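Local coordinates for uncharacterized protein DUF1185 (Bordetella bronchiseptica RB50, PDB 3BYQ) that is of unknown function but adopts a novel variant of the Bacillus chorismate mutase fold and may have a role in amino-acid metabolism, at residues L12-T17 against D70-D75; L60-A65 against G103-S108; V120-V123 against G127-M130. All blocks are in the same frame, centred on the assembly; numbering follows the deposited sequence.

How the interactions relate
Strand 7-17 supplies the first partner of interaction 1, and helix 51-72 then supplies 60-65 for interaction 2 before its C-terminal end, within 70-75, returns to the strand. Interaction 1 thus closes a loop of 52 residues while interaction 2 is still open; the latter closes only when 103-108 of helix 98-109 arrives, so the two cross along the chain. Sharing helix 51-72, they fix it both to the sheet and to helix 98-109, with centres about 15 Å apart. Interaction 3 follows in series, closing a short loop of three residues from strand 119-123 towards strand 130-136. Interactions 1 and 3 reach the same sheet; interactions 2 and 3 both touch the third subunit.

Interaction 1. Residues L12-T17 against D70-D75; sequences LIVETT and DTLGKD. With EDO (1,2-ethanediol), chain Y.
L12, V14, T71 and L72 make a largely apolar contact between a strand and the C-terminal end of a helix, and it is a modest one, burying 135 Å² in all. V14 and T71 meet methyl to methyl, tip to tip, with V14 CG2 3.6 Å from T71 CG2. That T71 methyl is directed at the strand because it stands anti to its own backbone N (chi1 -59° for OG1). L12 CD2 meets T71 OG1 tip to tip at 3.6 Å, a van der Waals contact. A looser apolar contact lies one residue on, where V14 CG1 is 4.5 Å from L72 CD2.

The polar bonds are separate from this packing. The T71 hydroxyl is hydrogen-bonded to the carbonyl of E67, one turn back in the helix. T16 OG1 and O1 of an ethanediol molecule share a 2.8 Å hydrogen bond; the same ethanediol is also held by K30.

G73, with positive phi (95°), takes the chain out of the helix. Strand 7-17 pairs antiparallel with strand 29-39 and with a strand of the second subunit, so helix 51-72 ends over a sheet that runs on across the interface.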
loop_
_atom_site.group_PDB
_atom_site.type_symbol
_atom_site.label_atom_id
_atom_site.label_comp_id
_atom_site.label_asym_id
_atom_site.label_seq_id
_atom_site.Cartn_x
_atom_site.Cartn_y
_atom_site.Cartn_z
ATOM N N LEU B 12 17.882 -5.890 -10.866
ATOM C CA LEU B 12 18.564 -4.753 -11.464
ATOM C C LEU B 12 17.465 -3.921 -12.088
ATOM O O LEU B 12 16.663 -4.463 -12.812
ATOM C CB LEU B 12 19.527 -5.228 -12.535
ATOM C CG LEU B 12 20.271 -4.157 -13.343
ATOM C CD1 LEU B 12 21.171 -3.380 -12.425
ATOM C CD2 LEU B 12 21.082 -4.810 -14.443
ATOM N N ILE B 13 17.380 -2.636 -11.748
ATOM C CA ILE B 13 16.391 -1.784 -12.414
ATOM C C ILE B 13 17.095 -0.590 -13.003
ATOM O O ILE B 13 18.053 -0.037 -12.435
ATOM C CB ILE B 13 15.201 -1.369 -11.550
ATOM C CG1 ILE B 13 15.640 -0.451 -10.415
ATOM C CG2 ILE B 13 14.478 -2.612 -11.012
ATOM C CD1 ILE B 13 14.496 0.007 -9.518
ATOM N N VAL B 14 16.653 -0.240 -14.207
ATOM C CA VAL B 14 17.187 0.922 -14.931
ATOM C C VAL B 14 15.984 1.761 -15.321
ATOM O O VAL B 14 15.147 1.325 -16.077
ATOM C CB VAL B 14 18.051 0.618 -16.181
ATOM C CG1 VAL B 14 18.563 1.923 -16.810
ATOM C CG2 VAL B 14 19.230 -0.309 -15.793
ATOM N N GLU B 15 15.919 2.960 -14.765
ATOM C CA GLU B 15 14.845 3.906 -15.041
ATOM C C GLU B 15 15.408 5.021 -15.898
ATOM O O GLU B 15 16.338 5.712 -15.496
ATOM C CB GLU B 15 14.329 4.476 -13.704
ATOM C CG GLU B 15 13.194 5.466 -13.825
ATOM C CD GLU B 15 12.974 6.257 -12.544
ATOM O OE1 GLU B 15 13.849 7.073 -12.112
ATOM O OE2 GLU B 15 11.881 6.072 -11.965
ATOM N N THR B 16 14.828 5.208 -17.063
ATOM C CA THR B 16 15.253 6.251 -17.988
ATOM C C THR B 16 14.152 7.290 -18.014
ATOM O O THR B 16 12.999 6.964 -18.303
ATOM C CB THR B 16 15.477 5.703 -19.401
ATOM O OG1 THR B 16 16.389 4.579 -19.346
ATOM C CG2 THR B 16 16.032 6.781 -20.324
ATOM N N THR B 17 14.518 8.519 -17.649
ATOM C CA THR B 17 13.575 9.633 -17.659
ATOM C C THR B 17 13.902 10.624 -18.771
ATOM O O THR B 17 14.990 11.204 -18.835
ATOM C CB THR B 17 13.579 10.366 -16.317
ATOM O OG1 THR B 17 13.253 9.440 -15.268
ATOM C CG2 THR B 17 12.567 11.514 -16.320
ATOM N N ASP B 70 28.929 -1.748 -14.983
ATOM C CA ASP B 70 28.822 -2.489 -16.240
ATOM C C ASP B 70 27.529 -2.138 -16.997
ATOM O O ASP B 70 27.470 -2.177 -18.220
ATOM C CB ASP B 70 28.882 -4.002 -16.022
ATOM C CG ASP B 70 30.270 -4.491 -15.548
ATOM O OD1 ASP B 70 31.237 -3.688 -15.553
ATOM O OD2 ASP B 70 30.375 -5.689 -15.156
ATOM N N THR B 71 26.493 -1.785 -16.253
ATOM C CA THR B 71 25.180 -1.465 -16.830
ATOM C C THR B 71 25.126 -0.066 -17.400
ATOM O O THR B 71 24.668 0.137 -18.516
ATOM C CB THR B 71 24.056 -1.636 -15.751
ATOM O OG1 THR B 71 24.072 -2.995 -15.277
ATOM C CG2 THR B 71 22.670 -1.242 -16.267
ATOM N N LEU B 72 25.605 0.913 -16.633
ATOM C CA LEU B 72 25.516 2.298 -17.039
ATOM C C LEU B 72 26.718 2.834 -17.801
ATOM O O LEU B 72 26.597 3.834 -18.517
ATOM C CB LEU B 72 25.266 3.196 -15.838
ATOM C CG LEU B 72 23.924 3.061 -15.118
ATOM C CD1 LEU B 72 23.848 4.029 -13.900
ATOM C CD2 LEU B 72 22.744 3.328 -16.071
ATOM N N GLY B 73 27.854 2.161 -17.618
ATOM C CA GLY B 73 29.140 2.556 -18.182
ATOM C C GLY B 73 29.892 3.370 -17.151
ATOM O O GLY B 73 29.376 4.332 -16.590
ATOM N N LYS B 74 31.131 2.967 -16.901
ATOM C CA LYS B 74 31.976 3.587 -15.872
ATOM C C LYS B 74 32.150 5.087 -16.061
ATOM O O LYS B 74 32.225 5.824 -15.090
ATOM C CB LYS B 74 33.364 2.905 -15.826
ATOM N N ASP B 75 32.119 5.532 -17.301
ATOM C CA ASP B 75 32.319 6.948 -17.620
ATOM C C ASP B 75 31.061 7.811 -17.456
ATOM O O ASP B 75 31.108 9.033 -17.627
ATOM C CB ASP B 75 32.788 7.089 -19.063
HETATM C C1 EDO Y . 17.005 2.644 -21.878
HETATM O O1 EDO Y . 17.426 3.998 -21.867
HETATM C C2 EDO Y . 15.876 2.542 -22.873
HETATM O O2 EDO Y . 16.443 2.734 -24.166
#

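Interaction 2. Residues L60-A65 against G103-S108. With EDO (1,2-ethanediol), chain C.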
loop_
_atom_site.group_PDB
_atom_site.type_symbol
_atom_site.label_atom_id
_atom_site.label_comp_id
_atom_site.label_asym_id
_atom_site.label_seq_id
_atom_site.Cartn_x
_atom_site.Cartn_y
_atom_site.Cartn_z
ATOM N N LEU B 60 29.714 -8.250 -1.272
ATOM C CA LEU B 60 28.377 -8.064 -1.863
ATOM C C LEU B 60 28.304 -6.653 -2.458
ATOM O O LEU B 60 27.765 -6.455 -3.535
ATOM C CB LEU B 60 27.291 -8.246 -0.811
ATOM C CG LEU B 60 25.859 -8.177 -1.348
ATOM C CD1 LEU B 60 25.598 -9.323 -2.343
ATOM C CD2 LEU B 60 24.830 -8.197 -0.187
ATOM N N GLY B 61 28.824 -5.675 -1.710
ATOM C CA GLY B 61 28.913 -4.284 -2.182
ATOM C C GLY B 61 29.639 -4.240 -3.518
ATOM O O GLY B 61 29.197 -3.610 -4.495
ATOM N N THR B 62 30.772 -4.932 -3.581
ATOM C CA THR B 62 31.582 -4.948 -4.819
ATOM C C THR B 62 30.819 -5.571 -5.982
ATOM O O THR B 62 30.812 -5.055 -7.083
ATOM C CB THR B 62 32.927 -5.657 -4.588
ATOM O OG1 THR B 62 33.613 -4.966 -3.537
ATOM C CG2 THR B 62 33.775 -5.677 -5.867
ATOM N N LEU B 63 30.137 -6.655 -5.699
ATOM C CA LEU B 63 29.368 -7.344 -6.721
ATOM C C LEU B 63 28.320 -6.417 -7.361
ATOM O O LEU B 63 28.180 -6.308 -8.600
ATOM C CB LEU B 63 28.660 -8.557 -6.087
ATOM C CG LEU B 63 27.837 -9.412 -7.059
ATOM C CD1 LEU B 63 28.733 -10.212 -8.049
ATOM C CD2 LEU B 63 26.875 -10.300 -6.263
ATOM N N LEU B 64 27.553 -5.769 -6.505
ATOM C CA LEU B 64 26.434 -4.906 -6.955
ATOM C C LEU B 64 26.947 -3.651 -7.633
ATOM O O LEU B 64 26.401 -3.206 -8.647
ATOM C CB LEU B 64 25.507 -4.542 -5.786
ATOM C CG LEU B 64 24.893 -5.743 -5.036
ATOM C CD1 LEU B 64 23.880 -5.271 -3.963
ATOM C CD2 LEU B 64 24.262 -6.752 -5.919
ATOM N N ALA B 65 28.010 -3.088 -7.078
ATOM C CA ALA B 65 28.569 -1.851 -7.641
ATOM C C ALA B 65 29.124 -2.144 -9.021
ATOM O O ALA B 65 28.965 -1.371 -9.934
ATOM C CB ALA B 65 29.665 -1.229 -6.705
ATOM N N GLY B 103 28.800 1.374 0.921
ATOM C CA GLY B 103 29.404 2.658 0.617
ATOM C C GLY B 103 30.848 2.549 0.220
ATOM O O GLY B 103 31.254 3.031 -0.832
ATOM N N TRP B 104 31.622 1.867 1.033
ATOM C CA TRP B 104 33.074 1.755 0.777
ATOM C C TRP B 104 33.357 0.931 -0.449
ATOM O O TRP B 104 34.203 1.276 -1.282
ATOM C CB TRP B 104 33.803 1.230 2.003
ATOM C CG TRP B 104 33.736 2.197 3.170
ATOM C CD1 TRP B 104 32.842 3.237 3.359
ATOM C CD2 TRP B 104 34.526 2.134 4.357
ATOM N NE1 TRP B 104 33.081 3.842 4.576
ATOM C CE2 TRP B 104 34.101 3.183 5.204
ATOM C CE3 TRP B 104 35.555 1.293 4.783
ATOM C CZ2 TRP B 104 34.658 3.399 6.459
ATOM C CZ3 TRP B 104 36.112 1.516 6.014
ATOM C CH2 TRP B 104 35.666 2.567 6.839
ATOM N N ALA B 105 32.627 -0.158 -0.598
ATOM C CA ALA B 105 32.784 -0.994 -1.793
ATOM C C ALA B 105 32.497 -0.206 -3.049
ATOM O O ALA B 105 33.239 -0.264 -4.031
ATOM C CB ALA B 105 31.888 -2.256 -1.718
HETATM N N MSE B 106 31.397 0.531 -3.040
HETATM C CA MSE B 106 31.020 1.297 -4.223
HETATM C C MSE B 106 32.036 2.388 -4.517
HETATM O O MSE B 106 32.481 2.567 -5.654
HETATM C CB MSE B 106 29.596 1.857 -4.087
HETATM C CG MSE B 106 29.199 2.695 -5.283
HETATM SE SE MSE B 106 27.349 2.919 -5.484
HETATM C CE MSE B 106 27.034 3.678 -3.808
ATOM N N ARG B 107 32.430 3.120 -3.492
ATOM C CA ARG B 107 33.413 4.159 -3.699
ATOM C C ARG B 107 34.710 3.590 -4.252
ATOM O O ARG B 107 35.318 4.187 -5.150
ATOM C CB ARG B 107 33.594 5.000 -2.437
ATOM C CG ARG B 107 32.335 5.817 -2.240
ATOM C CD ARG B 107 32.334 6.494 -0.926
ATOM N NE ARG B 107 33.281 7.586 -0.911
ATOM C CZ ARG B 107 33.516 8.315 0.161
ATOM N NH1 ARG B 107 32.893 8.039 1.295
ATOM N NH2 ARG B 107 34.387 9.304 0.114
ATOM N N SER B 108 35.100 2.393 -3.808
ATOM C CA SER B 108 36.330 1.776 -4.326
ATOM C C SER B 108 36.213 1.368 -5.804
ATOM O O SER B 108 37.135 1.571 -6.585
ATOM C CB SER B 108 36.750 0.588 -3.457
ATOM O OG SER B 108 37.113 1.073 -2.163
HETATM C C1 EDO C . 29.785 5.589 5.716
HETATM O O1 EDO C . 30.889 6.156 4.990
HETATM C C2 EDO C . 30.268 4.685 6.850
HETATM O O2 EDO C . 30.407 5.451 8.043
HETATM O O HOH W 1 34.950 -2.558 -4.007
#
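A105 presses its methyl group directly onto the backbone of G61 and T62, and this makes the tight part of the contact. A105 CB is 3.4 Å from T62 N, and it stands 3.5 Å from G61 C. Because G61 has no side chain, the two helix backbones can come close together here: the CA atoms of G61 and A105 are 5.1 Å apart, and the short helical axes approach to 7.8 Å. One turn further along helix 51-72, A65 CB rests 3.8 Å from M106 CA. The selenomethionine chain of M106 then leads away from helix 51-72 and touches M168 of strand 161-169.

The other side of the contact is wetter. A water molecule bridges the helices, donating to A105 O at 2.9 Å and lying 2.8 Å from T62 OG1. This hydroxyl stands beside its own backbone N (chi1 -58°), from where it also bonds to the carbonyl of R58, so it has a partner in its own helix as well as the water. W104 lies on the exposed surface of helix 98-109. Its indole NE1 donates in the ring plane to O1 of an ethanediol molecule, 3.2 Å away and fairly straight at 154°, and the side chain packs against R143 of the third subunit.

The segments cross at -45°, running in broadly the same sense. Contact through G61, A65 and A105 is characteristic of close helix-helix packing mediated by small residues, here between two helices that share one face of a mixed beta-sheet, with A65 and M106 both reaching strand 161-169.

Interaction 3. Residues V120-V123 against G127-M130; sequences VKAV and GYRM
K121, whose backbone carbon lies 4.0 Å from M130 SE, sends its NZ the other way, to a hydrogen bond with H99 NE2 and a weak one with the carbonyl of F146 of the third subunit. The residue is buried, and these bonds would help to satisfy a probably charged amine. Alternation along the strand explains the division of labour: K121 points away from 127-130, whereas V120 and A122, on the other face, point towards it.

On that face the selenomethionine M130 does most of the touching. CG is anti to the backbone N (chi1 -172°) and the next torsion is also extended, which carries SE across to the strand; there it sits 3.9 Å from A122 CB. The chain then bends at chi3 (71°), laying CE 3.7 Å from V120 O and 3.9 Å from V120 CG1. The V120 and M130 side chains pass alongside one another, pointing opposite ways, rather than meeting end on. A122 CB also comes obliquely to the Y128 ring, 4.1 Å from CE2. The tyrosine hydroxyl is hydrogen-bonded to E150 of the third subunit.

The backbones keep their distance, K121 CA and M130 CA being 8.3 Å apart, which is too far for direct strand pairing. The intervening place is taken by strand 79-86, which pairs parallel with strand 119-123 and antiparallel with strand 130-136, so that M130 reaches across it, touching A83 and I85 on the way.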
loop_
_atom_site.group_PDB
_atom_site.type_symbol
_atom_site.label_atom_id
_atom_site.label_comp_id
_atom_site.label_asym_id
_atom_site.label_seq_id
_atom_site.Cartn_x
_atom_site.Cartn_y
_atom_site.Cartn_z
ATOM N N VAL B 120 19.394 5.363 2.920
ATOM C CA VAL B 120 18.153 5.244 3.697
ATOM C C VAL B 120 17.976 3.778 4.010
ATOM O O VAL B 120 18.433 2.923 3.277
ATOM C CB VAL B 120 16.934 5.883 2.974
ATOM C CG1 VAL B 120 16.638 5.198 1.634
ATOM C CG2 VAL B 120 15.669 5.951 3.901
ATOM N N LYS B 121 17.367 3.482 5.140
ATOM C CA LYS B 121 17.106 2.091 5.487
ATOM C C LYS B 121 15.865 1.995 6.321
ATOM O O LYS B 121 15.366 2.975 6.850
ATOM C CB LYS B 121 18.255 1.465 6.221
ATOM C CG LYS B 121 18.649 2.182 7.427
ATOM C CD LYS B 121 19.966 1.586 8.009
ATOM C CE LYS B 121 20.319 2.341 9.247
ATOM N NZ LYS B 121 20.679 3.744 8.938
ATOM N N ALA B 122 15.332 0.793 6.367
ATOM C CA ALA B 122 14.110 0.523 7.138
ATOM C C ALA B 122 14.047 -0.963 7.494
ATOM O O ALA B 122 14.714 -1.767 6.882
ATOM C CB ALA B 122 12.879 0.866 6.308
ATOM N N VAL B 123 13.291 -1.264 8.539
ATOM C CA VAL B 123 12.888 -2.634 8.889
ATOM C C VAL B 123 11.432 -2.674 8.460
ATOM O O VAL B 123 10.640 -1.827 8.841
ATOM C CB VAL B 123 13.021 -2.936 10.381
ATOM C CG1 VAL B 123 12.430 -4.343 10.653
ATOM C CG2 VAL B 123 14.484 -2.787 10.821
ATOM N N GLY B 127 7.816 -6.667 0.423
ATOM C CA GLY B 127 7.215 -5.815 -0.569
ATOM C C GLY B 127 7.304 -4.345 -0.323
ATOM O O GLY B 127 6.864 -3.551 -1.139
ATOM N N TYR B 128 7.845 -3.970 0.828
ATOM C CA TYR B 128 7.969 -2.575 1.164
ATOM C C TYR B 128 8.753 -1.850 0.065
ATOM O O TYR B 128 9.786 -2.323 -0.399
ATOM C CB TYR B 128 8.688 -2.409 2.508
ATOM C CG TYR B 128 8.723 -0.981 3.005
ATOM C CD1 TYR B 128 7.552 -0.383 3.414
ATOM C CD2 TYR B 128 9.914 -0.248 3.099
ATOM C CE1 TYR B 128 7.547 0.903 3.901
ATOM C CE2 TYR B 128 9.891 1.089 3.557
ATOM C CZ TYR B 128 8.696 1.638 3.953
ATOM O OH TYR B 128 8.550 2.945 4.427
ATOM N N ARG B 129 8.228 -0.695 -0.330
ATOM C CA ARG B 129 8.839 0.159 -1.363
ATOM C C ARG B 129 9.445 1.366 -0.687
ATOM O O ARG B 129 8.811 1.946 0.175
ATOM C CB ARG B 129 7.775 0.701 -2.302
ATOM C CG ARG B 129 6.788 -0.273 -2.879
ATOM C CD ARG B 129 7.400 -1.213 -3.817
ATOM N NE ARG B 129 8.153 -0.610 -4.912
ATOM C CZ ARG B 129 8.915 -1.308 -5.743
ATOM N NH1 ARG B 129 8.976 -2.631 -5.639
ATOM N NH2 ARG B 129 9.602 -0.704 -6.686
HETATM N N MSE B 130 10.639 1.771 -1.106
HETATM C CA MSE B 130 11.314 2.886 -0.451
HETATM C C MSE B 130 12.007 3.812 -1.427
HETATM O O MSE B 130 12.707 3.353 -2.314
HETATM C CB MSE B 130 12.347 2.276 0.540
HETATM C CG MSE B 130 13.051 3.209 1.472
HETATM SE SE MSE B 130 14.011 2.227 2.837
HETATM C CE MSE B 130 15.403 1.491 1.752
#